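Local coordinates for C381 turret protein (Sulfolobus turreted icosahedral virus, PDB 4IND) that probably builds the turrets on the capsid of an archaeal virus, its three-domain chain assembling in fives, at residues A30-N33 with S34-G38; S338-P341 with P342-I346. All coordinates share one frame; numbering follows the deposited sequence.

Interaction 1 (A30-N33 with S34-G38); sequences AFVN and SIFVG
Phe31 O collects two backbone N-H groups from the chain that follows it, Ile35 N at 3.2 Å and Phe36 N at 3.1 Å. They come in from opposite faces of the carbonyl plane, and the first bond is the straighter, 160° at the hydrogen. One residue earlier, Ala30 O is gripped in the same two-sided way: Asn33 N bonds to it from one face and the hydroxyl of Ser34, OG at 2.7 Å, from the other. That hydroxyl can fold back because chi1 of Ser34 (54°) sets OG between its own N and carbonyl carbon. Two apolar neighbours meet the Phe31 ring obliquely from the same side of its plane: Ile35 CD1 at CE1, 3.6 Å away, and Phe36 CD1 at CE2, 3.5 Å away. The two phenyl planes are tilted by 30° and slid apart, with little overlap. Val32 CG1 touches Phe36 CD2, and a water bridges Val32 O and Phe36 O. Farther out, Tyr20 meets the Phe31 ring edge-to-face, while Ile35 pairs with Ile70 of strand 67-71. In this helix-to-strand turn of the first galactose-binding-like domain, the last carbonyls of helix 25-31 thus find donors within the turn itself, where the chain goes over to strand 36-37.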
# COMPACT_ATOMS: atom_id res chain seq x y z
N ALA A 30 12.14 30.45 20.20
CA ALA A 30 12.13 29.03 20.56
C ALA A 30 13.49 28.40 20.24
O ALA A 30 14.04 27.68 21.07
CB ALA A 30 11.02 28.32 19.82
N PHE A 31 14.01 28.68 19.05
CA PHE A 31 15.28 28.15 18.55
C PHE A 31 16.42 28.36 19.54
O PHE A 31 17.19 27.44 19.83
CB PHE A 31 15.59 28.83 17.20
CG PHE A 31 16.76 28.25 16.44
CD1 PHE A 31 16.65 27.02 15.80
CD2 PHE A 31 17.94 28.98 16.28
CE1 PHE A 31 17.72 26.50 15.05
CE2 PHE A 31 19.01 28.48 15.56
CZ PHE A 31 18.91 27.24 14.94
N VAL A 32 16.52 29.56 20.09
CA VAL A 32 17.61 29.88 21.00
C VAL A 32 17.27 29.58 22.49
O VAL A 32 17.96 30.01 23.40
CB VAL A 32 18.08 31.34 20.81
CG1 VAL A 32 18.43 31.57 19.35
CG2 VAL A 32 17.01 32.35 21.30
N ASN A 33 16.18 28.83 22.71
CA ASN A 33 15.87 28.28 24.03
C ASN A 33 15.59 26.78 23.87
O ASN A 33 14.76 26.20 24.57
CB ASN A 33 14.66 28.99 24.63
CG ASN A 33 14.40 28.60 26.10
OD1 ASN A 33 15.26 28.05 26.79
ND2 ASN A 33 13.19 28.91 26.57
N SER A 34 16.28 26.15 22.93
CA SER A 34 16.08 24.71 22.74
C SER A 34 17.26 24.03 22.10
O SER A 34 17.80 23.08 22.67
CB SER A 34 14.81 24.46 21.91
OG SER A 34 14.86 25.18 20.70
N ILE A 35 17.67 24.50 20.93
CA ILE A 35 18.67 23.77 20.15
C ILE A 35 19.88 24.59 19.67
O ILE A 35 20.82 24.03 19.11
CB ILE A 35 18.03 23.04 18.96
CG1 ILE A 35 17.44 24.03 17.95
CG2 ILE A 35 16.95 22.07 19.45
CD1 ILE A 35 16.87 23.35 16.68
N PHE A 36 19.87 25.89 19.90
CA PHE A 36 20.98 26.74 19.46
C PHE A 36 21.96 27.01 20.59
O PHE A 36 21.55 27.39 21.70
CB PHE A 36 20.46 28.05 18.83
CG PHE A 36 21.56 28.93 18.27
CD1 PHE A 36 22.13 28.65 17.04
CD2 PHE A 36 22.00 30.03 18.98
CE1 PHE A 36 23.13 29.46 16.52
CE2 PHE A 36 23.00 30.86 18.48
CZ PHE A 36 23.56 30.58 17.24
N VAL A 37 23.25 26.82 20.32
CA VAL A 37 24.31 27.01 21.30
C VAL A 37 25.16 28.17 20.83
O VAL A 37 25.66 28.17 19.71
CB VAL A 37 25.19 25.74 21.43
CG1 VAL A 37 26.25 25.91 22.52
CG2 VAL A 37 24.32 24.50 21.69
N GLY A 38 25.33 29.17 21.70
CA GLY A 38 26.16 30.32 21.39
C GLY A 38 25.35 31.61 21.32
O GLY A 38 24.18 31.63 21.65
O HOH W 1 20.84 29.95 22.89

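Interaction 2 (S338-P341 with P342-I346); sequences SSTP and PSWDI
A type I beta turn from Pro341 to Trp344 forms the bend in the loop that leads to strand 346-349 of the nucleoplasmin-like domain. Trp344 N closes it on Pro341 O at 3.1 Å; the N-H points well at the oxygen (160°), although the nitrogen stands above the carbonyl plane. Pro342, at the second position of the turn, has its CD close to Pro341 CB, 3.4 Å, as the bond between the two prolines largely dictates. Just before the turn, Thr340 lies against the indole. Its methyl CG2 makes a CH-pi contact with the six-membered ring, 3.5 Å from the centroid and only 13° off the normal, and Ile346 CG1 lies on the opposite face, nearer the rim. The methyl is turned to this position with CG2 anti to the carbonyl carbon, while OG1 of the same residue bonds to Ala302 N. Pro341 CD adds a looser apolar contact to Trp344 CB, 3.9 Å away. NE1 of the indole also donates to Val330 O, and Trp331 meets the ring edge-to-face. The loop lies along strand 295-305, through Ala302 and Leu299, and beside strand 328-332, while its proline-rich bend faces other subunits: Ser343 OG bonds to Lys300 O of the second subunit, and Pro342 packs on Pro342 of both the second and third subunits.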
# COMPACT_ATOMS: atom_id res chain seq x y z
N SER A 338 18.09 -34.74 -16.15
CA SER A 338 18.98 -33.84 -16.88
C SER A 338 18.48 -32.41 -17.03
O SER A 338 19.23 -31.53 -17.46
CB SER A 338 19.28 -34.43 -18.26
OG SER A 338 18.07 -34.61 -18.98
N SER A 339 17.22 -32.15 -16.70
CA SER A 339 16.73 -30.78 -16.73
C SER A 339 15.76 -30.47 -15.59
O SER A 339 15.11 -31.36 -15.05
CB SER A 339 16.14 -30.44 -18.10
OG SER A 339 14.97 -31.18 -18.33
N THR A 340 15.68 -29.19 -15.22
CA THR A 340 14.86 -28.78 -14.09
C THR A 340 13.39 -28.72 -14.49
O THR A 340 13.06 -28.41 -15.63
CB THR A 340 15.30 -27.41 -13.58
OG1 THR A 340 15.25 -26.47 -14.65
CG2 THR A 340 16.73 -27.49 -13.05
N PRO A 341 12.49 -29.01 -13.53
CA PRO A 341 11.04 -29.01 -13.79
C PRO A 341 10.45 -27.61 -13.88
O PRO A 341 11.07 -26.63 -13.48
CB PRO A 341 10.48 -29.77 -12.58
CG PRO A 341 11.46 -29.50 -11.48
CD PRO A 341 12.82 -29.41 -12.15
N PRO A 342 9.23 -27.51 -14.42
CA PRO A 342 8.58 -26.21 -14.59
C PRO A 342 8.49 -25.35 -13.32
O PRO A 342 8.60 -24.12 -13.41
CB PRO A 342 7.17 -26.59 -15.08
CG PRO A 342 7.38 -27.91 -15.79
CD PRO A 342 8.41 -28.62 -14.96
N SER A 343 8.31 -25.97 -12.17
CA SER A 343 8.12 -25.20 -10.92
C SER A 343 9.44 -24.75 -10.27
O SER A 343 9.44 -24.04 -9.27
CB SER A 343 7.31 -26.01 -9.93
OG SER A 343 8.04 -27.15 -9.54
N TRP A 344 10.56 -25.17 -10.85
CA TRP A 344 11.87 -24.87 -10.29
C TRP A 344 12.19 -23.42 -10.52
O TRP A 344 12.20 -22.95 -11.66
CB TRP A 344 12.91 -25.73 -10.97
CG TRP A 344 14.29 -25.77 -10.36
CD1 TRP A 344 14.70 -26.53 -9.30
CD2 TRP A 344 15.46 -25.08 -10.83
NE1 TRP A 344 16.05 -26.33 -9.07
CE2 TRP A 344 16.54 -25.46 -10.02
CE3 TRP A 344 15.69 -24.16 -11.87
CZ2 TRP A 344 17.83 -24.95 -10.19
CZ3 TRP A 344 16.97 -23.67 -12.06
CH2 TRP A 344 18.02 -24.06 -11.22
N ASP A 345 12.47 -22.72 -9.43
CA ASP A 345 12.69 -21.28 -9.44
C ASP A 345 13.52 -20.98 -8.19
O ASP A 345 13.07 -21.23 -7.07
CB ASP A 345 11.32 -20.59 -9.40
CG ASP A 345 11.42 -19.08 -9.33
OD1 ASP A 345 12.27 -18.50 -10.04
OD2 ASP A 345 10.64 -18.46 -8.57
N ILE A 346 14.74 -20.51 -8.38
CA ILE A 346 15.63 -20.27 -7.25
C ILE A 346 15.81 -18.78 -7.05
O ILE A 346 16.42 -18.11 -7.90
CB ILE A 346 17.02 -20.92 -7.45
CG1 ILE A 346 16.87 -22.37 -7.91
CG2 ILE A 346 17.84 -20.84 -6.16
CD1 ILE A 346 16.14 -23.28 -6.93

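Interaction 1 comes early in the chain, within the first galactose-binding-like domain, and interaction 2 late, within the nucleoplasmin-like domain, so the second galactose-binding-like domain lies between them in sequence. Their centres are about 64 Å apart, on opposite sides of the chain's centre, with nearest atoms about 48 Å from each other. They share no sheet: residues 30-38 lead from helix 25-31 into a strand beside 67-71, whereas residues 338-346 lead into strand 346-349 beside 295-305. Both are local turns delivering the chain to a strand that is outermost in its sheet within this chain. Each also touches another subunit, so contacts between subunits occur at both ends of this elongated molecule.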